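Local coordinates for Lmo0181 protein (Listeria monocytogenes serovar 1/2a, PDB 5F7V) that binds the cyclic glucan cycloalternan as the substrate-binding lipoprotein of what is probably an ABC transporter, at residues E309-R314 with K327-P332; W319-T324 with E343-S348. All blocks are in the same frame, centred on the assembly; numbering follows the deposited sequence.

How the contacts relate
Both contacts lie on the same side of the protein's centre, their own centres about 11 Å apart, and their segments interleave along the chain: 309-314, 319-324, 327-332, 343-348. Contact 1 pairs the consecutive helices 308-316 and 327-335 nearer the outside, about 20 Å from the chain centre, and mixes buried Ala311 and Ile329 with a lysine facing solvent. Contact 2 lies deeper, about 12 Å from the centre, joins strand 321-322 to helix 343-347, and carries a glutamate of the glycan pocket. Both interfaces are apolar; polar chemistry enters contact 2 through the sugar. Arg314 and Ala311 connect them, packing on Pro322, and Arg314 NH2 probably hydrogen-bonds Trp319 O.

Contact 1. Residues E309-R314 with K327-P332; sequences EAAKIR and KEILQP
Ile329 carries its whole side of this contact, sending two branches to two neighbouring residues of the facing helix. Its CG2 methyl meets the CB of Ala311 at 3.9 Å, while its CD1 lies against the aliphatic part of Lys312, 3.7 Å from the lysine CG and 3.9 Å from CE. The division follows from the rotamer: CG1 sits beside the backbone N (chi1 -68°), which leaves CG2 anti to it, and rotation about CB-CG1 (chi2 -75°) brings CD1 over to the lysine. Lys312 runs almost fully extended beyond CG and crosses the isoleucine at about a right angle; in the extended chain CG and CE lie on the same side of the zigzag, and both touch CD1. The two segments belong to helices 308-316 and 327-335, which are joined by a connection that includes the short strand 321-322, in a protein of the bacterial solute-binding (periplasmic-binding-protein) superfamily. The CA atoms of Lys312 and Ile329 come within 6.4 Å, with small Ala311 next to the approach. Ile329 also packs on Glu308 and Ile315 of helix 308-316, and Ala311 reaches Pro322 of the strand. At the start of helix 327-335, Asn326 OD1 accepts a hydrogen bond from the backbone N of Ile329; Asn307 OD1 does likewise at the start of helix 308-316, taking the backbone N of Ala310. Lys312 covers the outer margin of the apolar patch with its methylenes, and its NZ is farther from the isoleucine than CE, as the exposed chain runs away from it.

Contact 2. Residues W319-T324 with E343-S348; sequences WELPAT and EAVFES. With GLC (alpha-D-glucopyranose), chain B.
The glycan pocket of this substrate-binding protein borders the contact: Glu320 faces the bound sugar, and the next residue, Leu321, turns to helix 343-347. On the sugar side, the O2 hydroxyl of one glucose unit donates a hydrogen bond to Glu320 OE2 at 2.6 Å. The glutamate leaves the backbone with CG beside its N (chi1 -58°) and is extended beyond CG, which carries the carboxylate out to the ligand. The other oxygen, OE1, is hydrogen-bonded to Ser126 OG, so both oxygens have partners and the group's rotation is restrained. Asn283, Glu77 and Asn75 also hydrogen-bond the glucan.

Leu321 makes the contact within the chain, its CB directed at the helix. Both of its methyls meet the Phe346 ring: CD1, which comes obliquely to the ring, is 3.8 Å from CE1; CD2 is 3.9 Å from CZ. CD1 also lies 4.1 Å from Val345 CG1, the leucine and valine side chains running alongside in opposing directions. Although the CB of Phe346 is not aimed at the strand, its ring extends back far enough to bring CE1 and CZ to Leu321. Leu321 is bonded through its backbone to Phe127 of strand 119-135, and Tyr333 of helix 327-335 touches both Leu321 and Phe346. One turn along the 343-348 segment, Ala344 O accepts from Ser348 N and from Ser348 OG (2.7 Å), the two donors on opposite faces of the carbonyl plane.

Two consecutive residues, one in the loop and one at the weakly bonded strand 321-322, thus divide the work: the Glu320 carboxylate accepts from a sugar hydroxyl and Leu321 packs on helix 343-347, and the Ser126 bond probably helps to keep the carboxylate oriented for the glucan.

Contact 1. Residues E309-R314 with K327-P332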
# COMPACT_ATOMS: atom_id res chain seq x y z
N GLU A 309 -2.14 -15.24 18.09
CA GLU A 309 -2.41 -14.11 18.96
C GLU A 309 -2.09 -12.81 18.22
O GLU A 309 -2.84 -11.83 18.33
CB GLU A 309 -1.71 -14.27 20.32
CG GLU A 309 -1.65 -13.05 21.26
CD GLU A 309 -2.99 -12.61 21.82
OE1 GLU A 309 -4.04 -13.26 21.62
OE2 GLU A 309 -2.97 -11.55 22.51
N ALA A 310 -0.98 -12.76 17.49
CA ALA A 310 -0.67 -11.58 16.69
C ALA A 310 -1.76 -11.31 15.66
O ALA A 310 -2.16 -10.18 15.48
CB ALA A 310 0.67 -11.71 16.02
N ALA A 311 -2.27 -12.37 15.02
CA ALA A 311 -3.30 -12.23 13.99
C ALA A 311 -4.57 -11.69 14.62
O ALA A 311 -5.20 -10.83 14.05
CB ALA A 311 -3.55 -13.53 13.25
N LYS A 312 -4.91 -12.18 15.81
CA LYS A 312 -6.12 -11.69 16.48
C LYS A 312 -6.00 -10.23 16.88
O LYS A 312 -7.00 -9.50 16.78
CB LYS A 312 -6.39 -12.52 17.72
CG LYS A 312 -6.87 -13.91 17.37
CD LYS A 312 -6.77 -14.84 18.55
CE LYS A 312 -7.53 -16.13 18.32
NZ LYS A 312 -7.25 -17.11 19.40
N ILE A 313 -4.82 -9.79 17.32
CA ILE A 313 -4.58 -8.39 17.62
C ILE A 313 -4.74 -7.53 16.37
O ILE A 313 -5.36 -6.48 16.41
CB ILE A 313 -3.20 -8.19 18.25
CG1 ILE A 313 -3.11 -8.81 19.65
CG2 ILE A 313 -2.82 -6.71 18.32
CD1 ILE A 313 -1.67 -9.01 20.09
N ARG A 314 -4.16 -8.01 15.27
CA ARG A 314 -4.21 -7.30 14.02
C ARG A 314 -5.66 -7.09 13.58
O ARG A 314 -6.02 -6.00 13.17
CB ARG A 314 -3.41 -8.10 12.99
CG ARG A 314 -3.33 -7.34 11.69
CD ARG A 314 -2.34 -7.94 10.74
NE ARG A 314 -0.96 -7.80 11.14
CZ ARG A 314 -0.19 -6.75 10.90
NH1 ARG A 314 1.07 -6.82 11.28
NH2 ARG A 314 -0.65 -5.68 10.26
N LYS A 327 -10.80 -18.74 8.46
CA LYS A 327 -12.07 -18.01 8.46
C LYS A 327 -12.46 -17.50 9.83
O LYS A 327 -13.05 -16.41 9.91
CB LYS A 327 -13.20 -18.86 7.86
CG LYS A 327 -13.16 -18.80 6.33
CD LYS A 327 -14.26 -19.67 5.72
CE LYS A 327 -13.81 -20.32 4.40
NZ LYS A 327 -14.58 -21.56 4.10
N GLU A 328 -12.15 -18.22 10.90
CA GLU A 328 -12.50 -17.80 12.26
C GLU A 328 -11.63 -16.61 12.65
O GLU A 328 -12.14 -15.73 13.32
CB GLU A 328 -12.42 -18.90 13.31
CG GLU A 328 -13.32 -20.09 12.98
CD GLU A 328 -12.62 -21.05 12.04
OE1 GLU A 328 -11.57 -21.60 12.44
OE2 GLU A 328 -13.10 -21.22 10.89
N ILE A 329 -10.36 -16.59 12.25
CA ILE A 329 -9.53 -15.42 12.49
C ILE A 329 -10.05 -14.18 11.75
O ILE A 329 -10.04 -13.09 12.32
CB ILE A 329 -8.06 -15.72 12.10
CG1 ILE A 329 -7.46 -16.75 13.06
CG2 ILE A 329 -7.19 -14.46 12.05
CD1 ILE A 329 -7.09 -16.22 14.43
N LEU A 330 -10.52 -14.34 10.52
CA LEU A 330 -11.01 -13.21 9.73
C LEU A 330 -12.41 -12.72 10.05
O LEU A 330 -12.77 -11.59 9.75
CB LEU A 330 -10.99 -13.52 8.24
CG LEU A 330 -9.65 -13.53 7.49
CD1 LEU A 330 -9.78 -14.06 6.07
CD2 LEU A 330 -9.12 -12.11 7.43
N GLN A 331 -13.23 -13.58 10.64
CA GLN A 331 -14.63 -13.21 10.86
C GLN A 331 -14.84 -11.90 11.61
O GLN A 331 -15.69 -11.13 11.16
CB GLN A 331 -15.39 -14.34 11.56
CG GLN A 331 -16.91 -14.19 11.53
CD GLN A 331 -17.46 -14.07 10.12
OE1 GLN A 331 -17.11 -14.84 9.23
NE2 GLN A 331 -18.32 -13.09 9.88
N PRO A 332 -14.11 -11.61 12.70
CA PRO A 332 -14.35 -10.33 13.37
C PRO A 332 -14.08 -9.14 12.45
O PRO A 332 -14.73 -8.10 12.61
CB PRO A 332 -13.41 -10.38 14.59
CG PRO A 332 -13.21 -11.83 14.86
CD PRO A 332 -13.18 -12.46 13.49

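Contact 2. Residues W319-T324 with E343-S348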
# COMPACT_ATOMS: atom_id res chain seq x y z
N TRP A 319 -5.84 -3.52 11.43
CA TRP A 319 -4.50 -3.13 10.96
C TRP A 319 -4.12 -3.94 9.74
O TRP A 319 -3.40 -4.92 9.81
CB TRP A 319 -3.51 -3.22 12.10
CG TRP A 319 -2.12 -2.85 11.69
CD1 TRP A 319 -1.73 -2.09 10.62
CD2 TRP A 319 -0.92 -3.26 12.36
NE1 TRP A 319 -0.37 -2.01 10.61
CE2 TRP A 319 0.16 -2.72 11.65
CE3 TRP A 319 -0.67 -4.04 13.49
CZ2 TRP A 319 1.49 -2.97 12.04
CZ3 TRP A 319 0.65 -4.25 13.87
CH2 TRP A 319 1.71 -3.72 13.14
N GLU A 320 -4.66 -3.53 8.59
CA GLU A 320 -4.53 -4.28 7.33
C GLU A 320 -5.11 -5.67 7.57
O GLU A 320 -6.07 -5.79 8.33
CB GLU A 320 -3.10 -4.29 6.80
CG GLU A 320 -2.61 -2.86 6.57
CD GLU A 320 -1.31 -2.75 5.80
OE1 GLU A 320 -0.67 -3.81 5.49
OE2 GLU A 320 -0.94 -1.58 5.56
N LEU A 321 -4.61 -6.72 6.92
CA LEU A 321 -5.06 -8.10 7.10
C LEU A 321 -3.86 -8.93 7.45
O LEU A 321 -2.78 -8.73 6.93
CB LEU A 321 -5.73 -8.60 5.81
CG LEU A 321 -7.06 -7.93 5.43
CD1 LEU A 321 -7.46 -8.36 4.02
CD2 LEU A 321 -8.14 -8.25 6.42
N PRO A 322 -4.04 -9.91 8.35
CA PRO A 322 -2.98 -10.86 8.66
C PRO A 322 -2.73 -11.80 7.49
O PRO A 322 -3.55 -11.97 6.61
CB PRO A 322 -3.54 -11.60 9.86
CG PRO A 322 -5.01 -11.61 9.59
CD PRO A 322 -5.33 -10.30 8.95
N ALA A 323 -1.54 -12.36 7.48
CA ALA A 323 -1.22 -13.34 6.47
C ALA A 323 -2.04 -14.62 6.52
O ALA A 323 -2.28 -15.24 5.50
CB ALA A 323 0.24 -13.67 6.52
N THR A 324 -2.45 -15.03 7.72
CA THR A 324 -3.25 -16.25 7.86
C THR A 324 -4.62 -16.06 7.19
O THR A 324 -5.21 -14.99 7.35
CB THR A 324 -3.37 -16.64 9.35
OG1 THR A 324 -2.06 -16.94 9.86
CG2 THR A 324 -4.27 -17.88 9.48
N GLU A 343 -16.97 -6.63 2.92
CA GLU A 343 -16.81 -7.57 1.79
C GLU A 343 -16.16 -6.92 0.59
O GLU A 343 -15.51 -7.64 -0.17
CB GLU A 343 -18.11 -8.29 1.41
CG GLU A 343 -18.56 -9.36 2.37
CD GLU A 343 -17.78 -10.67 2.42
OE1 GLU A 343 -16.70 -10.84 1.79
OE2 GLU A 343 -18.30 -11.57 3.14
N ALA A 344 -16.26 -5.60 0.41
CA ALA A 344 -15.58 -4.96 -0.71
C ALA A 344 -14.08 -5.20 -0.67
O ALA A 344 -13.44 -5.27 -1.72
CB ALA A 344 -15.83 -3.46 -0.75
N VAL A 345 -13.48 -5.32 0.51
CA VAL A 345 -12.05 -5.55 0.63
C VAL A 345 -11.70 -6.89 -0.01
O VAL A 345 -10.71 -7.00 -0.75
CB VAL A 345 -11.65 -5.51 2.13
CG1 VAL A 345 -10.18 -5.87 2.29
CG2 VAL A 345 -11.94 -4.16 2.79
N PHE A 346 -12.49 -7.92 0.29
CA PHE A 346 -12.22 -9.25 -0.25
C PHE A 346 -12.67 -9.36 -1.70
O PHE A 346 -11.99 -10.01 -2.49
CB PHE A 346 -12.84 -10.30 0.67
CG PHE A 346 -12.28 -10.21 2.04
CD1 PHE A 346 -11.06 -10.77 2.33
CD2 PHE A 346 -12.95 -9.48 3.00
CE1 PHE A 346 -10.53 -10.61 3.62
CE2 PHE A 346 -12.43 -9.31 4.27
CZ PHE A 346 -11.22 -9.89 4.57
N GLU A 347 -13.80 -8.74 -2.05
CA GLU A 347 -14.23 -8.77 -3.47
C GLU A 347 -13.15 -8.18 -4.36
O GLU A 347 -12.93 -8.67 -5.48
CB GLU A 347 -15.50 -7.96 -3.63
CG GLU A 347 -16.72 -8.62 -3.03
CD GLU A 347 -17.87 -7.66 -2.77
OE1 GLU A 347 -17.74 -6.44 -3.02
OE2 GLU A 347 -18.92 -8.18 -2.33
N SER A 348 -12.44 -7.16 -3.88
CA SER A 348 -11.41 -6.49 -4.68
C SER A 348 -10.28 -7.42 -5.06
O SER A 348 -9.66 -7.19 -6.09
CB SER A 348 -10.89 -5.27 -3.91
OG SER A 348 -11.84 -4.25 -3.71
C1 GLC B . 0.66 0.83 2.81
C2 GLC B . 1.07 -0.62 2.86
C3 GLC B . 2.37 -0.83 2.11
C4 GLC B . 2.28 -0.24 0.71
C5 GLC B . 1.89 1.23 0.79
C6 GLC B . 1.66 1.86 -0.58
O2 GLC B . 1.19 -1.02 4.23
O3 GLC B . 2.59 -2.24 2.01
O4 GLC B . 3.59 -0.31 0.13
O5 GLC B . 0.63 1.34 1.48
O6 GLC B . 1.13 3.17 -0.29